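Local coordinates for isocitrate dehydrogenase [NAD] subunit 1, mitochondrial (Saccharomyces cerevisiae, PDB 3BLX), which oxidatively decarboxylates isocitrate to 2-oxoglutarate with NAD(+) in the mitochondrial citric acid cycle, as part of an octamer with subunit IDH2, and also binds RNA, at residues E[33-36]-E[37-41]; E[298-302]-E[303-307]; E[338-341]-E[342-345]. All coordinates share one frame; numbering follows the deposited sequence.

Contact 1: residues E[33-36]-E[37-41]; sequences TDSV and RTIFE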
ATOM      1  N   THR E  33     -32.983 -13.459 -17.369  1.00 32.98           N
ATOM      2  CA  THR E  33     -31.701 -14.084 -17.137  1.00 33.55           C
ATOM      3  C   THR E  33     -31.672 -15.502 -17.712  1.00 43.58           C
ATOM      4  O   THR E  33     -30.662 -15.935 -18.301  1.00 33.79           O
ATOM      5  CB  THR E  33     -31.421 -14.160 -15.649  1.00 33.15           C
ATOM      6  OG1 THR E  33     -30.577 -13.070 -15.295  1.00 28.67           O
ATOM      7  CG2 THR E  33     -30.750 -15.477 -15.292  1.00 43.28           C
ATOM      8  N   ASP E  34     -32.779 -16.227 -17.545  1.00 37.18           N
ATOM      9  CA  ASP E  34     -32.877 -17.593 -18.057  1.00 41.14           C
ATOM     10  C   ASP E  34     -32.896 -17.646 -19.586  1.00 33.21           C
ATOM     11  O   ASP E  34     -32.338 -18.556 -20.198  1.00 36.38           O
ATOM     12  CB  ASP E  34     -34.071 -18.325 -17.458  1.00 30.64           C
ATOM     13  CG  ASP E  34     -33.863 -18.672 -15.978  1.00 67.05           C
ATOM     14  OD1 ASP E  34     -32.716 -18.554 -15.480  1.00 70.96           O
ATOM     15  OD2 ASP E  34     -34.845 -19.062 -15.307  1.00 64.17           O
ATOM     16  N   SER E  35     -33.511 -16.649 -20.199  1.00 27.23           N
ATOM     17  CA  SER E  35     -33.393 -16.456 -21.631  1.00 23.27           C
ATOM     18  C   SER E  35     -31.923 -16.472 -22.089  1.00 37.25           C
ATOM     19  O   SER E  35     -31.565 -17.202 -23.008  1.00 39.04           O
ATOM     20  CB  SER E  35     -34.104 -15.167 -22.030  1.00 30.88           C
ATOM     21  OG  SER E  35     -33.802 -14.801 -23.356  1.00 45.57           O
ATOM     22  N   VAL E  36     -31.072 -15.688 -21.427  1.00 36.67           N
ATOM     23  CA  VAL E  36     -29.657 -15.643 -21.759  1.00 33.83           C
ATOM     24  C   VAL E  36     -28.985 -16.993 -21.493  1.00 33.08           C
ATOM     25  O   VAL E  36     -28.309 -17.514 -22.346  1.00 31.33           O
ATOM     26  CB  VAL E  36     -28.921 -14.528 -20.991  1.00 28.69           C
ATOM     27  CG1 VAL E  36     -27.422 -14.761 -21.042  1.00 24.10           C
ATOM     28  CG2 VAL E  36     -29.247 -13.176 -21.583  1.00 32.04           C
ATOM     29  N   ARG E  37     -29.165 -17.548 -20.303  1.00 29.38           N
ATOM     30  CA  ARG E  37     -28.634 -18.869 -19.982  1.00 37.68           C
ATOM     31  C   ARG E  37     -28.945 -19.880 -21.084  1.00 51.05           C
ATOM     32  O   ARG E  37     -28.069 -20.649 -21.488  1.00 45.92           O
ATOM     33  CB  ARG E  37     -29.208 -19.372 -18.667  1.00 28.83           C
ATOM     34  CG  ARG E  37     -28.272 -19.286 -17.521  1.00 44.58           C
ATOM     35  CD  ARG E  37     -28.718 -20.218 -16.429  1.00 52.66           C
ATOM     36  NE  ARG E  37     -29.481 -19.511 -15.419  1.00 58.83           N
ATOM     37  CZ  ARG E  37     -29.083 -19.370 -14.159  1.00 77.86           C
ATOM     38  NH1 ARG E  37     -27.925 -19.907 -13.780  1.00 42.28           N
ATOM     39  NH2 ARG E  37     -29.843 -18.702 -13.282  1.00 68.98           N
ATOM     40  N   THR E  38     -30.199 -19.863 -21.548  1.00 46.40           N
ATOM     41  CA  THR E  38     -30.703 -20.764 -22.589  1.00 46.89           C
ATOM     42  C   THR E  38     -30.021 -20.550 -23.951  1.00 38.57           C
ATOM     43  O   THR E  38     -29.531 -21.485 -24.578  1.00 41.03           O
ATOM     44  CB  THR E  38     -32.255 -20.634 -22.755  1.00 49.42           C
ATOM     45  OG1 THR E  38     -32.922 -21.045 -21.557  1.00 37.55           O
ATOM     46  CG2 THR E  38     -32.750 -21.498 -23.879  1.00 32.84           C
ATOM     47  N   ILE E  39     -30.008 -19.320 -24.424  1.00 30.75           N
ATOM     48  CA  ILE E  39     -29.270 -19.017 -25.640  1.00 34.39           C
ATOM     49  C   ILE E  39     -27.787 -19.394 -25.533  1.00 44.08           C
ATOM     50  O   ILE E  39     -27.177 -19.854 -26.501  1.00 47.02           O
ATOM     51  CB  ILE E  39     -29.367 -17.549 -25.991  1.00 18.26           C
ATOM     52  CG1 ILE E  39     -30.830 -17.144 -26.194  1.00 36.58           C
ATOM     53  CG2 ILE E  39     -28.524 -17.240 -27.211  1.00 21.34           C
ATOM     54  CD1 ILE E  39     -31.037 -15.650 -26.432  1.00 35.14           C
ATOM     55  N   PHE E  40     -27.203 -19.211 -24.357  1.00 45.40           N
ATOM     56  CA  PHE E  40     -25.774 -19.481 -24.182  1.00 48.22           C
ATOM     57  C   PHE E  40     -25.435 -20.967 -24.242  1.00 43.40           C
ATOM     58  O   PHE E  40     -24.476 -21.334 -24.879  1.00 51.36           O
ATOM     59  CB  PHE E  40     -25.224 -18.855 -22.888  1.00 40.58           C
ATOM     60  CG  PHE E  40     -24.726 -17.436 -23.055  1.00 33.14           C
ATOM     61  CD1 PHE E  40     -25.351 -16.558 -23.925  1.00 40.08           C
ATOM     62  CD2 PHE E  40     -23.674 -16.973 -22.310  1.00 26.73           C
ATOM     63  CE1 PHE E  40     -24.906 -15.263 -24.056  1.00 29.89           C
ATOM     64  CE2 PHE E  40     -23.233 -15.687 -22.434  1.00 25.15           C
ATOM     65  CZ  PHE E  40     -23.843 -14.828 -23.310  1.00 27.30           C
ATOM     66  N   GLU E  41     -26.208 -21.811 -23.573  1.00 40.57           N
ATOM     67  CA  GLU E  41     -26.003 -23.251 -23.668  1.00 60.02           C
ATOM     68  C   GLU E  41     -26.238 -23.752 -25.099  1.00 54.18           C
ATOM     69  O   GLU E  41     -25.558 -24.665 -25.565  1.00 52.78           O
ATOM     70  CB  GLU E  41     -26.894 -24.018 -22.676  1.00 45.31           C
ATOM     71  CG  GLU E  41     -28.358 -24.076 -23.062  1.00 87.91           C
ATOM     72  CD  GLU E  41     -29.177 -25.028 -22.184  1.00122.11           C
ATOM     73  OE1 GLU E  41     -30.431 -25.019 -22.301  1.00 98.47           O
ATOM     74  OE2 GLU E  41     -28.567 -25.780 -21.383  1.00121.00           O
TER
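Helix 27-42, the crossover helix of a beta-alpha-beta unit between parallel strands 17-25 and 47-51, brings Asp34 beside Arg37 and Val36 beside Phe40 within two turns. The Asp34 and Arg37 side chains run next to each other in the same direction, and OD1 of Asp34 meets the edge of the guanidinium, near its plane. The salt bridge includes a weak hydrogen bond: Arg37 NE lies 3.4 Å from Asp34 OD1, and the carboxylate and guanidinium planes are turned 50° apart. Asp34 OD2 is engaged by Lys30 one turn earlier, so the carboxylate is shared between two cations. The bend of the arginine chain at chi3 (-97°) turns its head back toward Asp34, with NH2 3.9 Å from Thr33 CG2. Within the beta-alpha-beta unit the Arg37 side chain also lies against Leu22 of strand 17-25 and Trp49 and Thr51 of strand 47-51. A leucine in place of Arg37 would probably leave Asp34 OD1 without this cationic mate, the carboxylate then relying on Lys30.

Backbone bonds of the i to i+4 kind run through the segment, and Asp34 O takes two donors from the same residue. Thr38 N approaches at 2.8 Å from Asp34 O and Thr38 OG1 at 2.9 Å from Asp34 O, from opposite faces of the carbonyl plane. Val36 places CG1 anti to its backbone N (chi1 164°), which lays this methyl over one face of the Phe40 ring in a CH-pi contact, CG1 4.0 Å from the ring centroid. The Phe40 ring also meets that of Trp49, and Ser35 OG is hydrogen-bonded to Thr339.

Contact 2: residues E[298-302]-E[303-307]; sequences MLNHL and GLNEY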
ATOM      1  N   MET E 298     -21.070  -8.014 -22.917  1.00 17.96           N
ATOM      2  CA  MET E 298     -20.206  -8.830 -22.074  1.00 25.98           C
ATOM      3  C   MET E 298     -19.329  -9.772 -22.907  1.00 33.12           C
ATOM      4  O   MET E 298     -18.144  -9.915 -22.643  1.00 31.99           O
ATOM      5  CB  MET E 298     -21.020  -9.611 -21.041  1.00 16.91           C
ATOM      6  CG  MET E 298     -20.166 -10.370 -20.088  1.00 15.41           C
ATOM      7  SD  MET E 298     -21.100 -11.533 -19.108  1.00 36.79           S
ATOM      8  CE  MET E 298     -21.646 -12.674 -20.394  1.00 30.70           C
ATOM      9  N   LEU E 299     -19.910 -10.406 -23.918  1.00 37.38           N
ATOM     10  CA  LEU E 299     -19.151 -11.285 -24.796  1.00 31.72           C
ATOM     11  C   LEU E 299     -18.005 -10.519 -25.478  1.00 32.71           C
ATOM     12  O   LEU E 299     -16.857 -10.968 -25.459  1.00 27.11           O
ATOM     13  CB  LEU E 299     -20.074 -11.932 -25.832  1.00 28.86           C
ATOM     14  CG  LEU E 299     -21.043 -12.995 -25.291  1.00 38.57           C
ATOM     15  CD1 LEU E 299     -22.007 -13.431 -26.364  1.00 32.65           C
ATOM     16  CD2 LEU E 299     -20.323 -14.202 -24.701  1.00 23.52           C
ATOM     17  N   ASN E 300     -18.325  -9.373 -26.072  1.00 21.24           N
ATOM     18  CA  ASN E 300     -17.326  -8.482 -26.650  1.00 33.84           C
ATOM     19  C   ASN E 300     -16.168  -8.234 -25.689  1.00 37.55           C
ATOM     20  O   ASN E 300     -15.004  -8.365 -26.041  1.00 39.60           O
ATOM     21  CB  ASN E 300     -17.948  -7.131 -27.015  1.00 29.31           C
ATOM     22  CG  ASN E 300     -18.776  -7.183 -28.302  1.00 45.12           C
ATOM     23  OD1 ASN E 300     -18.679  -8.127 -29.093  1.00 41.06           O
ATOM     24  ND2 ASN E 300     -19.585  -6.155 -28.518  1.00 38.96           N
ATOM     25  N   HIS E 301     -16.508  -7.878 -24.463  1.00 27.46           N
ATOM     26  CA  HIS E 301     -15.530  -7.578 -23.449  1.00 25.67           C
ATOM     27  C   HIS E 301     -14.648  -8.779 -23.087  1.00 34.63           C
ATOM     28  O   HIS E 301     -13.462  -8.637 -22.793  1.00 30.04           O
ATOM     29  CB  HIS E 301     -16.254  -7.106 -22.201  1.00 18.88           C
ATOM     30  CG  HIS E 301     -15.384  -6.351 -21.254  1.00 27.74           C
ATOM     31  ND1 HIS E 301     -14.890  -6.910 -20.097  1.00 19.61           N
ATOM     32  CD2 HIS E 301     -14.928  -5.070 -21.285  1.00 22.35           C
ATOM     33  CE1 HIS E 301     -14.156  -6.016 -19.454  1.00 23.22           C
ATOM     34  NE2 HIS E 301     -14.176  -4.887 -20.146  1.00 29.86           N
ATOM     35  N   LEU E 302     -15.236  -9.969 -23.076  1.00 37.20           N
ATOM     36  CA  LEU E 302     -14.486 -11.170 -22.747  1.00 25.99           C
ATOM     37  C   LEU E 302     -13.588 -11.621 -23.891  1.00 31.12           C
ATOM     38  O   LEU E 302     -12.823 -12.566 -23.738  1.00 36.66           O
ATOM     39  CB  LEU E 302     -15.447 -12.279 -22.398  1.00 23.84           C
ATOM     40  CG  LEU E 302     -16.070 -12.102 -21.034  1.00 30.43           C
ATOM     41  CD1 LEU E 302     -17.129 -13.162 -20.821  1.00 31.23           C
ATOM     42  CD2 LEU E 302     -14.986 -12.223 -19.991  1.00 30.59           C
ATOM     43  N   GLY E 303     -13.702 -10.953 -25.042  1.00 30.57           N
ATOM     44  CA  GLY E 303     -12.955 -11.305 -26.236  1.00 31.90           C
ATOM     45  C   GLY E 303     -13.574 -12.382 -27.110  1.00 52.92           C
ATOM     46  O   GLY E 303     -13.002 -12.753 -28.144  1.00 51.96           O
ATOM     47  N   LEU E 304     -14.724 -12.908 -26.685  1.00 50.32           N
ATOM     48  CA  LEU E 304     -15.476 -13.828 -27.511  1.00 35.07           C
ATOM     49  C   LEU E 304     -15.944 -13.011 -28.704  1.00 49.87           C
ATOM     50  O   LEU E 304     -15.136 -12.634 -29.544  1.00 80.98           O
ATOM     51  CB  LEU E 304     -16.605 -14.436 -26.711  1.00 29.01           C
ATOM     52  CG  LEU E 304     -16.021 -15.286 -25.563  1.00 39.53           C
ATOM     53  CD1 LEU E 304     -17.105 -15.916 -24.700  1.00 34.01           C
ATOM     54  CD2 LEU E 304     -15.047 -16.374 -26.066  1.00 27.55           C
ATOM     55  N   ASN E 305     -17.223 -12.719 -28.799  1.00 31.74           N
ATOM     56  CA  ASN E 305     -17.687 -11.735 -29.791  1.00 64.54           C
ATOM     57  C   ASN E 305     -17.849 -12.167 -31.270  1.00 57.61           C
ATOM     58  O   ASN E 305     -18.478 -11.475 -32.066  1.00 58.02           O
ATOM     59  CB  ASN E 305     -16.965 -10.370 -29.625  1.00 66.69           C
ATOM     60  CG  ASN E 305     -15.673 -10.271 -30.395  1.00 59.95           C
ATOM     61  OD1 ASN E 305     -15.551 -10.820 -31.486  1.00 73.36           O
ATOM     62  ND2 ASN E 305     -14.697  -9.547 -29.841  1.00 43.62           N
ATOM     63  N   GLU E 306     -17.303 -13.311 -31.635  1.00 61.77           N
ATOM     64  CA  GLU E 306     -17.800 -13.993 -32.810  1.00 56.79           C
ATOM     65  C   GLU E 306     -19.184 -14.431 -32.363  1.00 59.41           C
ATOM     66  O   GLU E 306     -20.175 -14.145 -33.032  1.00 58.89           O
ATOM     67  CB  GLU E 306     -16.939 -15.205 -33.151  1.00 80.14           C
ATOM     68  CG  GLU E 306     -15.420 -14.920 -33.182  1.00109.06           C
ATOM     69  CD  GLU E 306     -14.724 -15.019 -31.801  1.00106.82           C
ATOM     70  OE1 GLU E 306     -15.244 -15.713 -30.882  1.00 79.54           O
ATOM     71  OE2 GLU E 306     -13.638 -14.411 -31.645  1.00 71.81           O
ATOM     72  N   TYR E 307     -19.242 -15.082 -31.200  1.00 47.50           N
ATOM     73  CA  TYR E 307     -20.511 -15.438 -30.568  1.00 39.91           C
ATOM     74  C   TYR E 307     -21.438 -14.215 -30.390  1.00 56.01           C
ATOM     75  O   TYR E 307     -22.666 -14.320 -30.464  1.00 49.88           O
ATOM     76  CB  TYR E 307     -20.265 -16.047 -29.195  1.00 41.21           C
ATOM     77  CG  TYR E 307     -19.619 -17.412 -29.175  1.00 60.28           C
ATOM     78  CD1 TYR E 307     -18.254 -17.554 -28.946  1.00 55.69           C
ATOM     79  CD2 TYR E 307     -20.374 -18.559 -29.339  1.00 55.65           C
ATOM     80  CE1 TYR E 307     -17.667 -18.799 -28.905  1.00 60.92           C
ATOM     81  CE2 TYR E 307     -19.796 -19.807 -29.293  1.00 61.76           C
ATOM     82  CZ  TYR E 307     -18.443 -19.925 -29.078  1.00 64.11           C
ATOM     83  OH  TYR E 307     -17.866 -21.177 -29.036  1.00 71.76           O
TER
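Leu299 and Asn300 meet Gly303 and Leu304 in a local helix-end contact, a Schellman motif that closes helix 289-302 and turns the chain toward helix 306-320. Gly303, with phi at 85°, reverses the backbone; a side chain here would run into the carbonyl oxygen of Leu302. Two bonds lead back into the last turn. Gly303 N donates to Asn300 O at 3.1 Å, coming from above the carbonyl plane, and Leu304 N makes a weak bond to Leu299 O at 3.1 Å.

The turn brings leucines together on one side of the backbone. Leu304 points its CB toward the preceding helix and crosses Leu299 at a slant, while its CG sits 4.4 Å from Leu302 CB. Asn305 occupies the N-cap position of the next helix, yet its side chain makes no capping bond; its carbonyl oxygen accepts from Thr309 OG1. Around the turn, Leu302 rests on Pro11 and Ile75, and Leu304 and Tyr307 on Ile45, while Leu299 also reaches Ala308 and Ile311 of helix 306-320. Leu299 splits its two methyls between partners: CD1 stands 4.2 Å from Tyr307 CB, and CD2 touches Leu304 CD1 at 3.6 Å.

Contact 3: residues E[338-341]-E[342-345]; sequences FTNE and IINK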
ATOM      1  N   PHE E 338     -40.060 -16.127 -27.750  1.00 46.56           N
ATOM      2  CA  PHE E 338     -39.106 -15.212 -28.347  1.00 40.89           C
ATOM      3  C   PHE E 338     -37.706 -15.807 -28.278  1.00 42.31           C
ATOM      4  O   PHE E 338     -36.960 -15.774 -29.252  1.00 27.64           O
ATOM      5  CB  PHE E 338     -39.187 -13.863 -27.622  1.00 40.90           C
ATOM      6  CG  PHE E 338     -38.305 -12.810 -28.190  1.00 39.65           C
ATOM      7  CD1 PHE E 338     -38.467 -12.386 -29.488  1.00 47.21           C
ATOM      8  CD2 PHE E 338     -37.320 -12.224 -27.415  1.00 42.35           C
ATOM      9  CE1 PHE E 338     -37.657 -11.400 -30.016  1.00 52.06           C
ATOM     10  CE2 PHE E 338     -36.503 -11.239 -27.938  1.00 40.73           C
ATOM     11  CZ  PHE E 338     -36.672 -10.828 -29.240  1.00 37.59           C
ATOM     12  N   THR E 339     -37.360 -16.360 -27.122  1.00 35.40           N
ATOM     13  CA  THR E 339     -36.066 -16.990 -26.926  1.00 41.21           C
ATOM     14  C   THR E 339     -35.873 -18.139 -27.904  1.00 50.90           C
ATOM     15  O   THR E 339     -34.839 -18.211 -28.589  1.00 45.88           O
ATOM     16  CB  THR E 339     -35.897 -17.537 -25.498  1.00 45.27           C
ATOM     17  OG1 THR E 339     -36.041 -16.472 -24.552  1.00 31.93           O
ATOM     18  CG2 THR E 339     -34.530 -18.167 -25.332  1.00 36.52           C
ATOM     19  N   ASN E 340     -36.871 -19.027 -27.971  1.00 49.74           N
ATOM     20  CA  ASN E 340     -36.810 -20.185 -28.860  1.00 44.10           C
ATOM     21  C   ASN E 340     -36.676 -19.826 -30.352  1.00 51.45           C
ATOM     22  O   ASN E 340     -35.956 -20.507 -31.086  1.00 53.61           O
ATOM     23  CB  ASN E 340     -37.984 -21.115 -28.604  1.00 38.96           C
ATOM     24  CG  ASN E 340     -37.893 -21.796 -27.250  1.00 70.66           C
ATOM     25  OD1 ASN E 340     -36.794 -21.990 -26.710  1.00 55.12           O
ATOM     26  ND2 ASN E 340     -39.048 -22.161 -26.687  1.00 67.88           N
ATOM     27  N   GLU E 341     -37.346 -18.751 -30.783  1.00 26.17           N
ATOM     28  CA  GLU E 341     -37.209 -18.244 -32.133  1.00 40.69           C
ATOM     29  C   GLU E 341     -35.778 -17.792 -32.409  1.00 53.02           C
ATOM     30  O   GLU E 341     -35.244 -18.012 -33.495  1.00 59.95           O
ATOM     31  CB  GLU E 341     -38.165 -17.065 -32.379  1.00 40.61           C
ATOM     32  CG  GLU E 341     -39.035 -17.152 -33.664  1.00 88.34           C
ATOM     33  CD  GLU E 341     -38.262 -17.367 -34.981  1.00 90.21           C
ATOM     34  OE1 GLU E 341     -37.991 -16.366 -35.682  1.00 83.87           O
ATOM     35  OE2 GLU E 341     -37.962 -18.534 -35.333  1.00 72.36           O
ATOM     36  N   ILE E 342     -35.162 -17.145 -31.430  1.00 50.96           N
ATOM     37  CA  ILE E 342     -33.785 -16.688 -31.571  1.00 45.15           C
ATOM     38  C   ILE E 342     -32.837 -17.875 -31.679  1.00 42.73           C
ATOM     39  O   ILE E 342     -32.014 -17.928 -32.577  1.00 43.24           O
ATOM     40  CB  ILE E 342     -33.366 -15.774 -30.400  1.00 44.75           C
ATOM     41  CG1 ILE E 342     -34.028 -14.397 -30.535  1.00 48.26           C
ATOM     42  CG2 ILE E 342     -31.857 -15.598 -30.352  1.00 35.02           C
ATOM     43  CD1 ILE E 342     -34.023 -13.603 -29.239  1.00 37.81           C
ATOM     44  N   ILE E 343     -32.968 -18.829 -30.761  1.00 38.60           N
ATOM     45  CA  ILE E 343     -32.177 -20.038 -30.785  1.00 42.11           C
ATOM     46  C   ILE E 343     -32.354 -20.771 -32.112  1.00 61.68           C
ATOM     47  O   ILE E 343     -31.411 -21.385 -32.622  1.00 60.33           O
ATOM     48  CB  ILE E 343     -32.583 -20.967 -29.646  1.00 53.60           C
ATOM     49  CG1 ILE E 343     -32.225 -20.320 -28.311  1.00 43.55           C
ATOM     50  CG2 ILE E 343     -31.893 -22.322 -29.791  1.00 41.61           C
ATOM     51  CD1 ILE E 343     -32.671 -21.133 -27.114  1.00 50.15           C
ATOM     52  N   ASN E 344     -33.563 -20.695 -32.671  1.00 52.09           N
ATOM     53  CA  ASN E 344     -33.876 -21.346 -33.933  1.00 52.49           C
ATOM     54  C   ASN E 344     -33.119 -20.741 -35.121  1.00 56.30           C
ATOM     55  O   ASN E 344     -32.621 -21.470 -35.978  1.00 74.22           O
ATOM     56  CB  ASN E 344     -35.391 -21.336 -34.181  1.00 71.66           C
ATOM     57  CG  ASN E 344     -35.782 -22.023 -35.482  1.00 78.27           C
ATOM     58  OD1 ASN E 344     -35.598 -23.229 -35.619  1.00 76.22           O
ATOM     59  ND2 ASN E 344     -36.328 -21.254 -36.443  1.00 56.54           N
ATOM     60  N   LYS E 345     -33.030 -19.417 -35.179  1.00 32.00           N
ATOM     61  CA  LYS E 345     -32.278 -18.764 -36.259  1.00 54.69           C
ATOM     62  C   LYS E 345     -30.795 -18.993 -36.078  1.00 63.81           C
ATOM     63  O   LYS E 345     -30.021 -18.824 -37.014  1.00 69.93           O
ATOM     64  CB  LYS E 345     -32.540 -17.253 -36.322  1.00 24.54           C
ATOM     65  CG  LYS E 345     -33.935 -16.889 -35.906  1.00 56.05           C
ATOM     66  CD  LYS E 345     -34.397 -15.615 -36.579  1.00 55.05           C
ATOM     67  CE  LYS E 345     -34.855 -15.898 -38.000  1.00 71.14           C
ATOM     68  NZ  LYS E 345     -35.543 -14.727 -38.575  1.00 67.16           N
TER
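Phe338 and Ile342, one turn apart on helix 335-347 near the C-terminus of the chain, meet through a methyl laid over a ring. Ile342 CD1 sits above one face of the Phe338 ring, displaced toward its rim, in a CH-pi contact with CD1 3.9 Å from the centroid. The Phe338 torsion, CG anti to the backbone N (chi1 -177°), carries the ring to the side where the isoleucine can cover it.

Each of the four carbonyls from Phe338 to Glu341 is taken by the amide four residues on. The bond from Ile343 N to Thr339 O is the straightest, with an N-H...O angle of 172° and a length of 2.9 Å, whereas Asn344 N reaches Asn340 O at the same 2.9 Å but a more bent 139°. Ile342 N gives to Phe338 O, and Lys345 N to Glu341 O.

Among the side chains, Glu341 bends at chi2 so that its carboxylate swings along the helix toward Asn344 and Lys345. Asn344 ND2 makes a weak bond to Glu341 OE2 at 3.4 Å, the amide and carboxylate planes steeply inclined to each other. OE1 of Glu341 lies 4.1 Å from Lys345 NZ, beyond a salt bridge, although the opposite charges would probably still attract. The lysine ammonium instead finds its ion pair with Glu321. Thr339 OG1 is satisfied by Thr335 O, with Ser35 as its second partner, while its CG2 methyl lies 3.9 Å from Ile343 CD1.

Helix 335-347 thus turns Thr339 and Ile343 to helix 27-42, with Ile343 also against Lys13 of a neighbouring subunit, and Phe338, Ile342 and Lys345 to Thr318 of helix 306-320; Phe338 and Ile342 additionally reach Thr289 and Ile292 of helix 289-302, respectively.

Overall arrangement
Contacts 1, 2 and 3 follow one another along the chain without overlap. Contact 1 lies within helix 27-42, contact 2 joins the end of helix 289-302 to the start of helix 306-320, and contact 3 lies within helix 335-347. Centres of contacts 1 and 3 are about 11 Å apart, and their helices pack directly, Ile39 CG1 being 3.9 Å from Thr339 CG2. Centre to centre, contact 2 lies about 15 Å from contact 1, joined through Phe40 with Leu299 and Met298, and about 20 Å from contact 3 without touching it. An early helix is thereby packed against helices from late in the sequence, away from the residues that probably bind substrate and serve catalysis.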